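PDB 2YVU: probable adenylyl-sulfate kinase from Aeropyrum pernix, which probably phosphorylates adenosine 5'-phosphosulfate with ATP to give 3'-phosphoadenylyl sulfate, the activated form of sulfate. Local coordinates for residues S24-I29 with I89-S94; A30-D35 with H172-L177; W17-P22 with Q98-V103; I127-K132 with L163-N168; M102-V107 with N158-L163. All blocks are in the same frame, centred on the assembly; numbering follows the deposited sequence.

Interaction 1 (S24-I29 with I89-S94)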
# COMPACT_ATOMS: atom_id res chain seq x y z
N SER A 24 -15.78 18.70 -3.80
CA SER A 24 -15.15 19.92 -3.30
C SER A 24 -13.89 20.31 -4.10
O SER A 24 -13.41 21.43 -4.01
CB SER A 24 -14.79 19.75 -1.83
OG SER A 24 -13.85 18.72 -1.67
N GLY A 25 -13.36 19.39 -4.88
CA GLY A 25 -12.18 19.74 -5.65
C GLY A 25 -10.89 19.15 -5.11
O GLY A 25 -9.82 19.49 -5.60
N LYS A 26 -11.01 18.26 -4.13
CA LYS A 26 -9.86 17.60 -3.50
C LYS A 26 -8.86 17.02 -4.49
O LYS A 26 -7.67 17.33 -4.45
CB LYS A 26 -10.31 16.43 -2.63
CG LYS A 26 -11.17 16.75 -1.42
CD LYS A 26 -11.84 15.44 -0.96
CE LYS A 26 -12.77 14.96 -2.09
NZ LYS A 26 -13.24 13.54 -2.07
N THR A 27 -9.34 16.13 -5.36
CA THR A 27 -8.47 15.47 -6.31
C THR A 27 -7.77 16.39 -7.30
O THR A 27 -6.62 16.17 -7.65
CB THR A 27 -9.22 14.34 -7.05
OG1 THR A 27 -9.72 13.40 -6.07
CG2 THR A 27 -8.28 13.59 -7.98
N THR A 28 -8.45 17.43 -7.76
CA THR A 28 -7.80 18.38 -8.67
C THR A 28 -6.61 19.02 -7.92
O THR A 28 -5.51 19.16 -8.46
CB THR A 28 -8.72 19.53 -9.05
OG1 THR A 28 -10.01 19.03 -9.38
CG2 THR A 28 -8.14 20.28 -10.24
N ILE A 29 -6.86 19.44 -6.68
CA ILE A 29 -5.81 20.05 -5.86
C ILE A 29 -4.65 19.07 -5.67
O ILE A 29 -3.48 19.44 -5.85
CB ILE A 29 -6.35 20.48 -4.48
CG1 ILE A 29 -7.31 21.67 -4.66
CG2 ILE A 29 -5.18 20.82 -3.52
CD1 ILE A 29 -8.04 22.07 -3.38
N ILE A 89 0.43 12.26 -1.15
CA ILE A 89 -0.73 13.15 -1.15
C ILE A 89 -1.98 12.28 -1.23
O ILE A 89 -2.18 11.52 -2.20
CB ILE A 89 -0.65 14.14 -2.33
CG1 ILE A 89 0.65 14.96 -2.20
CG2 ILE A 89 -1.85 15.09 -2.32
CD1 ILE A 89 1.09 15.63 -3.52
N CYS A 90 -2.82 12.37 -0.21
CA CYS A 90 -4.03 11.56 -0.15
C CYS A 90 -5.34 12.32 -0.32
O CYS A 90 -5.53 13.38 0.28
CB CYS A 90 -4.09 10.80 1.18
SG CYS A 90 -2.76 9.67 1.47
N SER A 91 -6.24 11.76 -1.11
CA SER A 91 -7.55 12.36 -1.35
C SER A 91 -8.60 11.27 -1.22
O SER A 91 -8.83 10.49 -2.15
CB SER A 91 -7.65 12.96 -2.75
OG SER A 91 -8.96 13.46 -2.91
N PHE A 92 -9.23 11.21 -0.06
CA PHE A 92 -10.22 10.17 0.16
C PHE A 92 -11.51 10.65 0.77
O PHE A 92 -11.61 11.78 1.24
CB PHE A 92 -9.63 9.09 1.07
CG PHE A 92 -8.60 8.24 0.41
CD1 PHE A 92 -7.26 8.58 0.49
CD2 PHE A 92 -8.99 7.14 -0.35
CE1 PHE A 92 -6.30 7.82 -0.18
CE2 PHE A 92 -8.03 6.37 -1.02
CZ PHE A 92 -6.68 6.71 -0.93
N VAL A 93 -12.51 9.77 0.74
CA VAL A 93 -13.80 10.06 1.35
C VAL A 93 -13.63 9.57 2.79
O VAL A 93 -13.60 8.35 3.05
CB VAL A 93 -14.94 9.31 0.62
CG1 VAL A 93 -14.63 7.84 0.56
CG2 VAL A 93 -16.26 9.54 1.34
N SER A 94 -13.46 10.51 3.70
CA SER A 94 -13.26 10.20 5.12
C SER A 94 -13.97 11.29 5.93
O SER A 94 -13.34 12.11 6.59
CB SER A 94 -11.76 10.19 5.40
OG SER A 94 -11.11 11.35 4.87
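The hydroxyl of S91 meets the start of helix 26-39 at two points. Its OG lies 3.3 Å from T27 OG1, a hydrogen bond in which either hydroxyl may be the donor, and the same OG sits 3.3 Å from K26 CB, against the root of the lysine side chain. S91 can reach both because its OG is anti to the backbone N (chi1 178°), which carries the oxygen across toward the helix. The lysine then runs alongside this hydroxyl, with CD still 4.0 Å from S91 OG, and a bend at chi3 (-63°) turns its end along the loop that follows the strand. There K26 NZ comes 4.1 Å from F92 O.

Further out, G25 stands at the N-cap of the helix with a positive phi of 105°, a backbone shape in which a CB would collide with S24 O. S24 OG is tied back to L21 O within the same loop. On the strand side S91 is paired through its backbone with L47, and S94, the probable phosphoserine intermediate, follows in the loop. G20 to T27 probably bind ATP, as in relatives: the loop between strand 14-19 and helix 26-39 is a P-loop (Walker A motif), with strand 87-91 beside it in a P-loop kinase fold.

Interaction 2 (A30-D35 with H172-L177)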
# COMPACT_ATOMS: atom_id res chain seq x y z
N ALA A 30 -4.96 17.83 -5.31
CA ALA A 30 -3.91 16.81 -5.10
C ALA A 30 -3.01 16.64 -6.34
O ALA A 30 -1.79 16.62 -6.25
CB ALA A 30 -4.55 15.48 -4.77
N THR A 31 -3.63 16.51 -7.50
CA THR A 31 -2.89 16.30 -8.74
C THR A 31 -2.03 17.48 -9.18
O THR A 31 -0.92 17.30 -9.69
CB THR A 31 -3.87 15.91 -9.87
OG1 THR A 31 -4.51 14.67 -9.52
CG2 THR A 31 -3.13 15.73 -11.17
N ARG A 32 -2.55 18.68 -9.01
CA ARG A 32 -1.81 19.87 -9.39
C ARG A 32 -0.65 20.05 -8.42
O ARG A 32 0.46 20.39 -8.83
CB ARG A 32 -2.75 21.08 -9.41
CG ARG A 32 -3.78 20.91 -10.54
CD ARG A 32 -4.91 21.92 -10.53
NE ARG A 32 -4.47 23.29 -10.74
CZ ARG A 32 -4.98 24.10 -11.66
NH1 ARG A 32 -5.94 23.68 -12.47
NH2 ARG A 32 -4.54 25.35 -11.76
N LEU A 33 -0.89 19.77 -7.14
CA LEU A 33 0.20 19.88 -6.19
C LEU A 33 1.26 18.84 -6.53
O LEU A 33 2.46 19.11 -6.53
CB LEU A 33 -0.28 19.68 -4.75
CG LEU A 33 0.88 19.59 -3.74
CD1 LEU A 33 1.58 20.92 -3.64
CD2 LEU A 33 0.34 19.17 -2.37
N ALA A 34 0.81 17.63 -6.84
CA ALA A 34 1.73 16.55 -7.17
C ALA A 34 2.57 16.91 -8.39
O ALA A 34 3.78 16.65 -8.43
CB ALA A 34 0.94 15.26 -7.41
N ASP A 35 1.94 17.49 -9.40
CA ASP A 35 2.67 17.87 -10.61
C ASP A 35 3.80 18.86 -10.25
O ASP A 35 4.92 18.72 -10.73
CB ASP A 35 1.73 18.52 -11.62
CG ASP A 35 2.34 18.62 -13.00
OD1 ASP A 35 2.83 17.58 -13.49
OD2 ASP A 35 2.33 19.72 -13.61
N HIS A 172 -4.87 29.75 -6.55
CA HIS A 172 -4.56 30.33 -5.27
C HIS A 172 -4.41 29.21 -4.25
O HIS A 172 -3.44 29.18 -3.48
CB HIS A 172 -5.67 31.28 -4.84
CG HIS A 172 -5.52 31.79 -3.44
ND1 HIS A 172 -5.85 31.03 -2.33
CD2 HIS A 172 -5.04 32.96 -2.96
CE1 HIS A 172 -5.58 31.71 -1.23
NE2 HIS A 172 -5.08 32.88 -1.59
N ASN A 173 -5.34 28.25 -4.26
CA ASN A 173 -5.27 27.17 -3.27
C ASN A 173 -4.13 26.20 -3.42
O ASN A 173 -3.53 25.77 -2.42
CB ASN A 173 -6.60 26.41 -3.22
CG ASN A 173 -7.68 27.21 -2.52
OD1 ASN A 173 -7.38 28.07 -1.69
ND2 ASN A 173 -8.94 26.91 -2.83
N VAL A 174 -3.83 25.81 -4.66
CA VAL A 174 -2.72 24.89 -4.87
C VAL A 174 -1.43 25.55 -4.35
O VAL A 174 -0.59 24.93 -3.68
CB VAL A 174 -2.53 24.56 -6.37
CG1 VAL A 174 -1.20 23.92 -6.55
CG2 VAL A 174 -3.64 23.61 -6.86
N SER A 175 -1.30 26.83 -4.67
CA SER A 175 -0.15 27.62 -4.28
C SER A 175 -0.06 27.77 -2.77
O SER A 175 1.03 27.77 -2.21
CB SER A 175 -0.27 29.01 -4.94
OG SER A 175 0.79 29.86 -4.54
N TYR A 176 -1.20 27.89 -2.11
CA TYR A 176 -1.22 28.05 -0.66
C TYR A 176 -0.79 26.75 0.01
O TYR A 176 -0.05 26.77 0.99
CB TYR A 176 -2.63 28.47 -0.22
CG TYR A 176 -2.80 28.95 1.22
CD1 TYR A 176 -1.91 29.86 1.80
CD2 TYR A 176 -3.90 28.54 1.98
CE1 TYR A 176 -2.11 30.36 3.08
CE2 TYR A 176 -4.11 29.03 3.28
CZ TYR A 176 -3.21 29.94 3.82
OH TYR A 176 -3.43 30.41 5.10
N LEU A 177 -1.25 25.62 -0.53
CA LEU A 177 -0.92 24.29 0.02
C LEU A 177 0.55 23.98 -0.23
O LEU A 177 1.23 23.39 0.61
CB LEU A 177 -1.77 23.19 -0.67
CG LEU A 177 -2.27 21.93 0.09
CD1 LEU A 177 -2.40 20.75 -0.87
CD2 LEU A 177 -1.37 21.57 1.24
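Helix 30-35 and helix 172-177 pack with their segment axes 9.6 Å apart at a crossing angle of -56°, and the nearest CA atoms are those of L33 and V174, 5.9 Å from each other. The contact is apolar and rests on four side chains. L33 and L177 meet methyl to methyl, L33 CD2 lying 3.5 Å from L177 CD1, with the two side chains crossing at about a right angle. L33 has CG anti to its own N (chi1 172°), which brings the branched end over to the second helix. One turn back on that helix, V174 divides its two methyls between neighbouring residues: CG1 faces the backbone of L33, 4.2 Å from L33 N, and CG2 rests 3.7 Å from R32 CB.

Helix 26-39 is the one that follows the P-loop, and helix 170-184 is the last of the chain, packed on the same side of the parallel sheet. L33 and L177 accordingly have further neighbours in the sheet: L33 touches I89 of strand 87-91, and L177 touches L163 of strand 161-164.

At the margin R32 also crosses V174 at roughly a right angle. Its chain bends at chi3 (63°) and passes the valine, with R32 NE 4.0 Å from V174 CG2, the methyl being set obliquely to the guanidinium. The charged end goes on to a salt bridge from NH2 to E171 OE2, near the start of the C-terminal helix.

Interaction 3 (W17-P22 with Q98-V103); sequences WLTGLP and QARNMV
W17 carries its indole anti to the backbone N (chi1 -168°), which brings the ring from strand 17-19 up to V103 of helix 98-103. V103 CG1 stands over one face of the indole, 3.9 Å from the centroid of the six-membered ring and 20° off its normal: a CH-pi contact, offset toward the rim, with W17 CZ3 the nearest ring atom at 3.7 Å.

R100 leaves the helix to one side and its end comes round to the strand, crossing T19 at about a right angle. R100 CD lies 3.3 Å from T19 OG1, and the bend at chi3 (-54°) turns the guanidinium so that this hydroxyl lies over one of its faces. R100 CD also approaches W17 NE1 obliquely at 4.0 Å. The polar groups are buried and bonded to others: R100 NE makes a salt bridge with E116, R100 NH2 reaches the carbonyl of E154, and T19 OG1 bonds with Y153 OH.

The helix runs antiparallel to strand 17-19, on one face of the sheet, with the segment axes 11.4 Å apart. W17 NE1 also bonds to S94 OG, so this layer of the P-loop kinase fold backs the probable phosphoserine site.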
# COMPACT_ATOMS: atom_id res chain seq x y z
N TRP A 17 -3.03 14.85 3.77
CA TRP A 17 -4.36 14.25 3.75
C TRP A 17 -5.47 15.23 3.42
O TRP A 17 -5.89 16.03 4.28
CB TRP A 17 -4.63 13.59 5.11
CG TRP A 17 -5.84 12.70 5.12
CD1 TRP A 17 -7.14 13.08 5.34
CD2 TRP A 17 -5.87 11.31 4.79
NE1 TRP A 17 -7.98 12.00 5.15
CE2 TRP A 17 -7.23 10.91 4.81
CE3 TRP A 17 -4.88 10.36 4.47
CZ2 TRP A 17 -7.63 9.61 4.50
CZ3 TRP A 17 -5.28 9.07 4.17
CH2 TRP A 17 -6.64 8.70 4.19
N LEU A 18 -5.98 15.19 2.18
CA LEU A 18 -7.04 16.13 1.85
C LEU A 18 -8.39 15.58 2.28
O LEU A 18 -8.76 14.46 1.90
CB LEU A 18 -7.04 16.42 0.35
CG LEU A 18 -5.69 16.83 -0.27
CD1 LEU A 18 -5.77 16.68 -1.78
CD2 LEU A 18 -5.35 18.25 0.10
N THR A 19 -9.13 16.34 3.07
CA THR A 19 -10.44 15.87 3.50
C THR A 19 -11.48 16.92 3.12
O THR A 19 -11.25 18.14 3.25
CB THR A 19 -10.47 15.58 5.04
OG1 THR A 19 -11.80 15.21 5.43
CG2 THR A 19 -10.05 16.80 5.83
N GLY A 20 -12.62 16.45 2.63
CA GLY A 20 -13.67 17.34 2.22
C GLY A 20 -14.76 16.55 1.52
O GLY A 20 -14.61 15.35 1.29
N LEU A 21 -15.86 17.22 1.20
CA LEU A 21 -16.99 16.58 0.55
C LEU A 21 -16.69 16.17 -0.88
O LEU A 21 -15.84 16.78 -1.54
CB LEU A 21 -18.20 17.53 0.54
CG LEU A 21 -18.92 17.86 1.85
CD1 LEU A 21 -19.93 18.98 1.62
CD2 LEU A 21 -19.60 16.61 2.40
N PRO A 22 -17.37 15.12 -1.37
CA PRO A 22 -17.13 14.70 -2.75
C PRO A 22 -17.53 15.93 -3.56
O PRO A 22 -18.53 16.58 -3.24
CB PRO A 22 -18.13 13.56 -2.94
CG PRO A 22 -18.25 12.98 -1.57
CD PRO A 22 -18.28 14.19 -0.67
N GLN A 98 -13.12 10.74 13.82
CA GLN A 98 -12.51 9.58 14.46
C GLN A 98 -11.71 8.78 13.46
O GLN A 98 -10.57 8.38 13.74
CB GLN A 98 -13.61 8.70 15.07
CG GLN A 98 -13.12 7.38 15.71
CD GLN A 98 -12.85 6.26 14.69
OE1 GLN A 98 -13.63 6.05 13.75
NE2 GLN A 98 -11.75 5.54 14.88
N ALA A 99 -12.29 8.55 12.29
CA ALA A 99 -11.63 7.80 11.24
C ALA A 99 -10.35 8.50 10.82
O ALA A 99 -9.30 7.88 10.69
CB ALA A 99 -12.57 7.62 10.05
N ARG A 100 -10.43 9.81 10.62
CA ARG A 100 -9.27 10.59 10.22
C ARG A 100 -8.22 10.66 11.35
O ARG A 100 -7.03 10.73 11.09
CB ARG A 100 -9.69 12.00 9.79
CG ARG A 100 -10.57 12.02 8.53
CD ARG A 100 -10.59 13.39 7.86
NE ARG A 100 -10.97 14.45 8.79
CZ ARG A 100 -12.22 14.76 9.12
NH1 ARG A 100 -13.25 14.10 8.58
NH2 ARG A 100 -12.44 15.72 10.01
N ASN A 101 -8.67 10.63 12.61
CA ASN A 101 -7.73 10.66 13.74
C ASN A 101 -6.96 9.34 13.81
O ASN A 101 -5.78 9.32 14.15
CB ASN A 101 -8.49 10.90 15.05
CG ASN A 101 -9.10 12.29 15.12
OD1 ASN A 101 -9.82 12.62 16.07
ND2 ASN A 101 -8.82 13.12 14.10
N MET A 102 -7.63 8.25 13.48
CA MET A 102 -7.02 6.93 13.45
C MET A 102 -5.96 6.89 12.33
O MET A 102 -4.88 6.32 12.49
CB MET A 102 -8.12 5.89 13.21
CG MET A 102 -7.65 4.48 13.03
SD MET A 102 -7.18 4.14 11.33
CE MET A 102 -8.81 3.87 10.56
N VAL A 103 -6.25 7.53 11.19
CA VAL A 103 -5.28 7.57 10.09
C VAL A 103 -4.07 8.38 10.55
O VAL A 103 -2.93 7.94 10.41
CB VAL A 103 -5.88 8.22 8.84
CG1 VAL A 103 -4.78 8.47 7.81
CG2 VAL A 103 -6.96 7.31 8.25

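Interaction 4 (I127-K132 with L163-N168)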
# COMPACT_ATOMS: atom_id res chain seq x y z
N ILE A 127 -23.47 20.17 -4.50
CA ILE A 127 -24.61 19.63 -5.23
C ILE A 127 -24.90 20.57 -6.42
O ILE A 127 -25.02 20.13 -7.57
CB ILE A 127 -25.85 19.51 -4.33
CG1 ILE A 127 -25.67 18.34 -3.36
CG2 ILE A 127 -27.09 19.28 -5.19
CD1 ILE A 127 -26.74 18.27 -2.27
N ARG A 128 -24.99 21.86 -6.13
CA ARG A 128 -25.26 22.89 -7.13
C ARG A 128 -24.21 22.86 -8.26
O ARG A 128 -24.52 23.08 -9.43
CB ARG A 128 -25.25 24.27 -6.45
CG ARG A 128 -26.46 25.16 -6.76
CD ARG A 128 -26.81 26.08 -5.57
NE ARG A 128 -25.64 26.77 -5.04
CZ ARG A 128 -25.51 27.19 -3.79
NH1 ARG A 128 -26.49 27.00 -2.91
NH2 ARG A 128 -24.39 27.77 -3.39
N ARG A 129 -22.97 22.59 -7.90
CA ARG A 129 -21.90 22.57 -8.88
C ARG A 129 -22.07 21.54 -9.98
O ARG A 129 -21.79 21.82 -11.15
CB ARG A 129 -20.55 22.29 -8.22
CG ARG A 129 -19.95 23.43 -7.43
CD ARG A 129 -18.58 23.03 -6.82
NE ARG A 129 -18.09 24.11 -5.98
CZ ARG A 129 -17.03 24.06 -5.18
NH1 ARG A 129 -16.69 25.13 -4.48
NH2 ARG A 129 -16.31 22.94 -5.07
N ASP A 130 -22.53 20.35 -9.60
CA ASP A 130 -22.61 19.25 -10.54
C ASP A 130 -23.93 18.49 -10.67
O ASP A 130 -24.02 17.30 -10.31
CB ASP A 130 -21.50 18.25 -10.19
CG ASP A 130 -21.36 17.18 -11.23
OD1 ASP A 130 -21.71 17.45 -12.39
OD2 ASP A 130 -20.88 16.08 -10.89
N PRO A 131 -24.96 19.16 -11.22
CA PRO A 131 -26.28 18.57 -11.41
C PRO A 131 -26.17 17.27 -12.20
O PRO A 131 -26.63 16.21 -11.77
CB PRO A 131 -27.03 19.64 -12.20
CG PRO A 131 -26.42 20.92 -11.72
CD PRO A 131 -24.95 20.57 -11.66
N LYS A 132 -25.52 17.36 -13.36
CA LYS A 132 -25.36 16.19 -14.22
C LYS A 132 -24.83 15.00 -13.45
O LYS A 132 -25.33 13.89 -13.61
CB LYS A 132 -24.42 16.50 -15.39
CG LYS A 132 -24.35 15.35 -16.41
CD LYS A 132 -23.59 15.70 -17.69
CE LYS A 132 -23.70 14.55 -18.70
NZ LYS A 132 -22.97 14.78 -19.99
N LEU A 163 -8.56 25.19 2.77
CA LEU A 163 -8.57 25.69 1.40
C LEU A 163 -10.03 26.00 1.05
O LEU A 163 -10.84 25.08 0.83
CB LEU A 163 -7.97 24.66 0.42
CG LEU A 163 -6.49 24.27 0.65
CD1 LEU A 163 -6.06 23.32 -0.44
CD2 LEU A 163 -5.57 25.50 0.66
N ASP A 164 -10.37 27.28 1.03
CA ASP A 164 -11.75 27.68 0.73
C ASP A 164 -11.96 27.65 -0.78
O ASP A 164 -11.51 28.56 -1.49
CB ASP A 164 -12.04 29.09 1.26
CG ASP A 164 -13.53 29.42 1.22
OD1 ASP A 164 -14.21 29.00 0.26
OD2 ASP A 164 -14.02 30.10 2.15
N THR A 165 -12.64 26.62 -1.27
CA THR A 165 -12.86 26.51 -2.70
C THR A 165 -14.01 27.39 -3.22
O THR A 165 -14.31 27.37 -4.41
CB THR A 165 -13.12 25.04 -3.12
OG1 THR A 165 -14.38 24.61 -2.60
CG2 THR A 165 -12.01 24.11 -2.59
N GLU A 166 -14.65 28.15 -2.34
CA GLU A 166 -15.74 29.02 -2.79
C GLU A 166 -15.24 30.45 -2.95
O GLU A 166 -15.65 31.17 -3.87
CB GLU A 166 -16.94 28.94 -1.83
CG GLU A 166 -17.92 27.79 -2.17
CD GLU A 166 -19.06 27.61 -1.15
OE1 GLU A 166 -19.04 26.60 -0.41
OE2 GLU A 166 -19.97 28.47 -1.11
N SER A 167 -14.33 30.85 -2.07
CA SER A 167 -13.76 32.19 -2.08
C SER A 167 -12.56 32.31 -3.00
O SER A 167 -12.37 33.33 -3.65
CB SER A 167 -13.29 32.57 -0.67
OG SER A 167 -14.24 32.21 0.30
N ASN A 168 -11.75 31.26 -3.06
CA ASN A 168 -10.53 31.30 -3.87
C ASN A 168 -10.49 30.36 -5.05
O ASN A 168 -11.19 29.35 -5.08
CB ASN A 168 -9.31 31.03 -2.99
CG ASN A 168 -9.09 32.12 -1.97
OD1 ASN A 168 -9.39 31.96 -0.79
ND2 ASN A 168 -8.58 33.25 -2.42
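The guanidinium of R129 meets T165 at its edge: T165 OG1 lies 4° out of the guanidinium plane and takes a nearly straight hydrogen bond from R129 NH1 (3.0 Å, 167°). The aliphatic CG of E166 approaches obliquely, 3.7 Å from R129 NH1. An extended chain from CG to NE carries the arginine across, and the two side chains cross at about a right angle. Its other nitrogens are engaged too, NE in a salt bridge with E125 and NH2 in a hydrogen bond to G23 O of the P-loop. An alanine at R129 would remove this whole group and would probably cost E125 one of its two arginine partners, leaving R128, and the T165 turn the arginine's bridge to G23 O.

The turn itself is built on D164. Its OD1 accepts from E166 N (2.8 Å), making an Asx turn, and from S167 N (3.0 Å), completing an Asx motif; the first donor comes nearly along the C-O direction, the second from above the carboxylate plane. T165 OG1 has a second partner in K120 O, and E166 OE1 takes a bond from S122 N. The contact thus joins the end of helix 123-129 to the turn after edge strand 161-164, with strand 114-120 alongside and helix 170-184 packed on L163.

Interaction 5 (M102-V107 with N158-L163)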
# COMPACT_ATOMS: atom_id res chain seq x y z
N MET A 102 -7.63 8.25 13.48
CA MET A 102 -7.02 6.93 13.45
C MET A 102 -5.96 6.89 12.33
O MET A 102 -4.88 6.32 12.49
CB MET A 102 -8.12 5.89 13.21
CG MET A 102 -7.65 4.48 13.03
SD MET A 102 -7.18 4.14 11.33
CE MET A 102 -8.81 3.87 10.56
N VAL A 103 -6.25 7.53 11.19
CA VAL A 103 -5.28 7.57 10.09
C VAL A 103 -4.07 8.38 10.55
O VAL A 103 -2.93 7.94 10.41
CB VAL A 103 -5.88 8.22 8.84
CG1 VAL A 103 -4.78 8.47 7.81
CG2 VAL A 103 -6.96 7.31 8.25
N ARG A 104 -4.32 9.56 11.12
CA ARG A 104 -3.25 10.42 11.63
C ARG A 104 -2.33 9.68 12.59
O ARG A 104 -1.10 9.80 12.49
CB ARG A 104 -3.83 11.63 12.39
CG ARG A 104 -2.77 12.47 13.13
CD ARG A 104 -3.39 13.66 13.94
NE ARG A 104 -4.00 14.70 13.10
CZ ARG A 104 -3.31 15.63 12.42
NH1 ARG A 104 -1.98 15.67 12.47
NH2 ARG A 104 -3.96 16.55 11.72
N ARG A 105 -2.93 8.94 13.53
CA ARG A 105 -2.18 8.18 14.53
C ARG A 105 -1.18 7.22 13.91
O ARG A 105 -0.02 7.14 14.33
CB ARG A 105 -3.12 7.37 15.43
CG ARG A 105 -3.92 8.17 16.44
CD ARG A 105 -4.38 7.29 17.63
NE ARG A 105 -5.21 6.14 17.24
CZ ARG A 105 -6.51 6.20 16.94
NH1 ARG A 105 -7.16 7.36 17.00
NH2 ARG A 105 -7.16 5.09 16.60
N ILE A 106 -1.65 6.46 12.94
CA ILE A 106 -0.80 5.50 12.27
C ILE A 106 0.38 6.19 11.64
O ILE A 106 1.52 5.74 11.78
CB ILE A 106 -1.60 4.72 11.23
CG1 ILE A 106 -2.56 3.77 11.97
CG2 ILE A 106 -0.66 3.99 10.27
CD1 ILE A 106 -3.64 3.13 11.11
N VAL A 107 0.14 7.31 10.97
CA VAL A 107 1.24 8.05 10.31
C VAL A 107 2.22 8.69 11.33
O VAL A 107 3.46 8.56 11.20
CB VAL A 107 0.68 9.14 9.35
CG1 VAL A 107 1.80 9.98 8.75
CG2 VAL A 107 -0.15 8.45 8.21
N ASN A 158 -8.96 20.91 14.15
CA ASN A 158 -7.77 21.71 13.97
C ASN A 158 -6.94 21.22 12.79
O ASN A 158 -5.98 20.48 12.96
CB ASN A 158 -6.93 21.69 15.24
CG ASN A 158 -6.61 23.08 15.73
OD1 ASN A 158 -5.65 23.72 15.27
ND2 ASN A 158 -7.43 23.58 16.65
N PRO A 159 -7.33 21.62 11.57
CA PRO A 159 -6.62 21.23 10.35
C PRO A 159 -5.31 21.99 10.22
O PRO A 159 -5.13 23.04 10.82
CB PRO A 159 -7.59 21.61 9.26
CG PRO A 159 -8.15 22.88 9.80
CD PRO A 159 -8.46 22.51 11.24
N GLN A 160 -4.38 21.47 9.45
CA GLN A 160 -3.14 22.21 9.31
C GLN A 160 -3.33 23.33 8.30
O GLN A 160 -2.51 24.24 8.20
CB GLN A 160 -2.01 21.27 8.90
CG GLN A 160 -1.40 20.50 10.06
CD GLN A 160 -2.41 19.70 10.88
OE1 GLN A 160 -2.72 20.05 12.02
NE2 GLN A 160 -2.91 18.61 10.32
N LEU A 161 -4.45 23.29 7.56
CA LEU A 161 -4.68 24.35 6.59
C LEU A 161 -6.10 24.22 6.06
O LEU A 161 -6.62 23.11 5.97
CB LEU A 161 -3.68 24.23 5.43
CG LEU A 161 -3.43 25.41 4.49
CD1 LEU A 161 -2.62 26.45 5.27
CD2 LEU A 161 -2.64 24.99 3.24
N VAL A 162 -6.71 25.33 5.69
CA VAL A 162 -8.06 25.34 5.14
C VAL A 162 -8.01 25.92 3.74
O VAL A 162 -7.46 26.99 3.52
CB VAL A 162 -9.02 26.23 5.97
CG1 VAL A 162 -10.40 26.28 5.30
CG2 VAL A 162 -9.12 25.69 7.39
N LEU A 163 -8.56 25.19 2.77
CA LEU A 163 -8.57 25.69 1.40
C LEU A 163 -10.03 26.00 1.05
O LEU A 163 -10.84 25.08 0.83
CB LEU A 163 -7.97 24.66 0.42
CG LEU A 163 -6.49 24.27 0.65
CD1 LEU A 163 -6.06 23.32 -0.44
CD2 LEU A 163 -5.57 25.50 0.66
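R104 and Q160 approach from opposite directions, and the polar contact is confined to their ends. R104 NH2 lies 2.7 Å from the Q160 atom modelled as NE2, at the edge of the guanidinium and near its plane, with the amide plane turned 87° from it. The amide is probably flipped in the model, and with it turned back this may be a hydrogen bond to the glutamine oxygen. R104 leaves the helix with CG anti to its backbone N (chi1 172°), and the chains of both residues bend further along on the way to each other.

The setting is a helix packed on a parallel sheet: helix 97-109 packs on one face, and N158-Q160 lead into strand 161-164 at the sheet's edge. Strand 114-120 lies next to that edge strand, and Q160 pairs with E116 through the backbone.

Charge pairing is the stronger hold on the arginine. Its NH1 forms a salt bridge with E108 and its NH2 another with E116, so one guanidinium links its own helix to the sheet. A leucine in place of R104 would probably leave E108 without this charge partner, E116 with R100 alone of the two arginines, and the Q160 amide without its partner at the guanidinium edge.

How the interactions relate
Interactions 1 and 3 lie closest to the probable active site, their centres 10 Å apart: C90 O meets L18 N at 2.7 Å as strands 87-91 and 14-19 pair, and S94 O reaches R100 NH1 at 2.8 Å. Interaction 2, centred 11 Å from interaction 1, continues along the helix that leaves the P-loop, and I89 CD1 packs 3.8 Å from L33 CD2. Interaction 4 approaches the ATP loop from another direction, with T165 CG2 3.3 Å from S24 O. Interaction 5 shares M102 and V103 with interaction 3 and L163 with interaction 4. Interactions 2 and 3 reach the central sheet from opposite faces, through helices 26-39 and 97-109.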